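Local coordinates for protein putative amidohydrolase (Unidentified, PDB 3MKV) that probably acts as a zinc-dependent prolidase of the amidohydrolase superfamily, hydrolysing dipeptides that end in proline at a two-metal centre, at residues A[56-61]-A[379-384]. Residues are numbered along the deposited sequence; the frame is centred on the assembly and turned at random.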
loop_
_atom_site.group_PDB
_atom_site.type_symbol
_atom_site.label_atom_id
_atom_site.label_comp_id
_atom_site.label_asym_id
_atom_site.label_seq_id
_atom_site.Cartn_x
_atom_site.Cartn_y
_atom_site.Cartn_z
ATOM N N THR A 56 -24.734 34.592 47.490
ATOM C CA THR A 56 -24.003 35.235 46.400
ATOM C C THR A 56 -24.378 34.707 45.019
ATOM O O THR A 56 -24.389 33.498 44.766
ATOM C CB THR A 56 -22.480 35.136 46.595
ATOM O OG1 THR A 56 -22.136 35.580 47.916
ATOM C CG2 THR A 56 -21.764 35.996 45.568
ATOM N N ILE A 57 -24.703 35.631 44.131
ATOM C CA ILE A 57 -24.969 35.292 42.755
ATOM C C ILE A 57 -23.750 35.698 41.936
ATOM O O ILE A 57 -23.397 36.876 41.869
ATOM C CB ILE A 57 -26.238 35.997 42.246
ATOM C CG1 ILE A 57 -27.427 35.638 43.141
ATOM C CG2 ILE A 57 -26.533 35.615 40.795
ATOM C CD1 ILE A 57 -28.699 36.387 42.810
ATOM N N MET A 58 -23.093 34.710 41.335
ATOM C CA MET A 58 -21.881 34.959 40.554
ATOM C C MET A 58 -21.943 34.272 39.185
ATOM O O MET A 58 -22.716 33.329 38.987
ATOM C CB MET A 58 -20.635 34.492 41.325
ATOM C CG MET A 58 -20.550 32.986 41.511
ATOM S SD MET A 58 -18.944 32.430 42.101
ATOM C CE MET A 58 -17.941 32.932 40.709
ATOM N N PRO A 59 -21.100 34.722 38.244
ATOM C CA PRO A 59 -21.109 34.126 36.905
ATOM C C PRO A 59 -20.611 32.681 36.929
ATOM O O PRO A 59 -19.876 32.289 37.840
ATOM C CB PRO A 59 -20.128 34.992 36.115
ATOM C CG PRO A 59 -19.810 36.168 36.996
ATOM C CD PRO A 59 -20.070 35.763 38.396
ATOM N N GLY A 60 -21.020 31.904 35.929
ATOM C CA GLY A 60 -20.500 30.551 35.729
ATOM C C GLY A 60 -18.987 30.529 35.635
ATOM O O GLY A 60 -18.373 31.416 35.032
ATOM N N LEU A 61 -18.372 29.524 36.249
ATOM C CA LEU A 61 -16.919 29.426 36.232
ATOM C C LEU A 61 -16.457 28.798 34.918
ATOM O O LEU A 61 -17.182 28.004 34.313
ATOM C CB LEU A 61 -16.424 28.584 37.396
ATOM C CG LEU A 61 -16.846 28.970 38.806
ATOM C CD1 LEU A 61 -16.697 27.754 39.707
ATOM C CD2 LEU A 61 -15.989 30.107 39.316
ATOM N N ASP A 379 -25.578 31.698 32.335
ATOM C CA ASP A 379 -24.798 30.743 33.105
ATOM C C ASP A 379 -24.587 31.390 34.459
ATOM O O ASP A 379 -23.786 32.319 34.592
ATOM C CB ASP A 379 -23.435 30.486 32.445
ATOM C CG ASP A 379 -23.549 29.865 31.053
ATOM O OD1 ASP A 379 -24.680 29.721 30.522
ATOM O OD2 ASP A 379 -22.490 29.515 30.489
ATOM N N VAL A 380 -25.329 30.925 35.457
ATOM C CA VAL A 380 -25.338 31.583 36.761
ATOM C C VAL A 380 -25.123 30.601 37.894
ATOM O O VAL A 380 -25.623 29.483 37.860
ATOM C CB VAL A 380 -26.681 32.314 37.020
ATOM C CG1 VAL A 380 -26.627 33.060 38.334
ATOM C CG2 VAL A 380 -26.999 33.265 35.884
ATOM N N LEU A 381 -24.379 31.030 38.902
ATOM C CA LEU A 381 -24.229 30.256 40.127
ATOM C C LEU A 381 -24.820 31.007 41.320
ATOM O O LEU A 381 -24.876 32.244 41.335
ATOM C CB LEU A 381 -22.753 29.976 40.417
ATOM C CG LEU A 381 -21.883 29.329 39.347
ATOM C CD1 LEU A 381 -20.562 28.855 39.981
ATOM C CD2 LEU A 381 -22.630 28.172 38.691
ATOM N N VAL A 382 -25.254 30.252 42.321
ATOM C CA VAL A 382 -25.562 30.829 43.621
ATOM C C VAL A 382 -24.686 30.142 44.653
ATOM O O VAL A 382 -24.726 28.926 44.795
ATOM C CB VAL A 382 -27.048 30.661 44.001
ATOM C CG1 VAL A 382 -27.227 30.791 45.509
ATOM C CG2 VAL A 382 -27.891 31.680 43.276
ATOM N N VAL A 383 -23.880 30.918 45.361
ATOM C CA VAL A 383 -22.968 30.342 46.332
ATOM C C VAL A 383 -23.310 30.746 47.761
ATOM O O VAL A 383 -23.716 31.880 48.032
ATOM C CB VAL A 383 -21.518 30.718 46.022
ATOM C CG1 VAL A 383 -20.562 30.029 47.002
ATOM C CG2 VAL A 383 -21.186 30.342 44.583
ATOM N N ASP A 384 -23.155 29.795 48.671
ATOM C CA ASP A 384 -23.338 30.064 50.074
ATOM C C ASP A 384 -22.014 30.528 50.656
ATOM O O ASP A 384 -21.315 29.761 51.316
ATOM C CB ASP A 384 -23.826 28.814 50.797
ATOM C CG ASP A 384 -24.151 29.076 52.256
ATOM O OD1 ASP A 384 -24.479 30.234 52.603
ATOM O OD2 ASP A 384 -24.084 28.119 53.053
#
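An antiparallel β-ladder pairs Thr56–Pro59 with Val380–Val383, in the small β domain that accompanies the metal-bearing TIM barrel of amidohydrolases; the chain runs from this ladder into the barrel, where His65 and His67 bind zinc. The strand directions differ by 147°, and five backbone bonds fix the register. Thr56 and Val383 form one hydrogen-bonded pair, with Val383 N reaching Thr56 O at 2.7 Å, and Met58 and Leu381 form the next. Leu381 N meets Met58 O almost head-on (C=O...N 172°), whereas the Gly60 bond is bent: Gly60 N, 3.1 Å from Asp379 O, stands 55° out of that carbonyl's plane. Between these two bonds the pairing continues through Pro59 and Val380, a non-hydrogen-bonded pair with CA atoms 4.9 Å apart, although their side chains diverge.

On one face, Ile57 meets Val380 and Val382. Ile57 CG2, anti to the backbone N, lies 3.5 Å from Val380 CG1, while the other branch sends CG1 against Val382 CG2; Phe8 of strand 5-9 packs on all three residues, joining this ladder to the neighbouring sheet. The other face holds Met58 between Leu381 and Val383: CG touches Leu381 CB, and SD rests 3.9 Å from Val383 CG2. Polar groups at both ends of the ladder have partners beyond it, the Thr56 hydroxyl bonding to Gly385 O and the buried Asp379 carboxylate being satisfied by a salt bridge to Arg128 and by Asp407 N.

Past Pro59, Leu381 reaches along the first strand: its CG lies 4.1 Å from Gly60 CA, and its CD1 meets Leu61 CG at 3.9 Å, the two leucine side chains crossing at about a right angle.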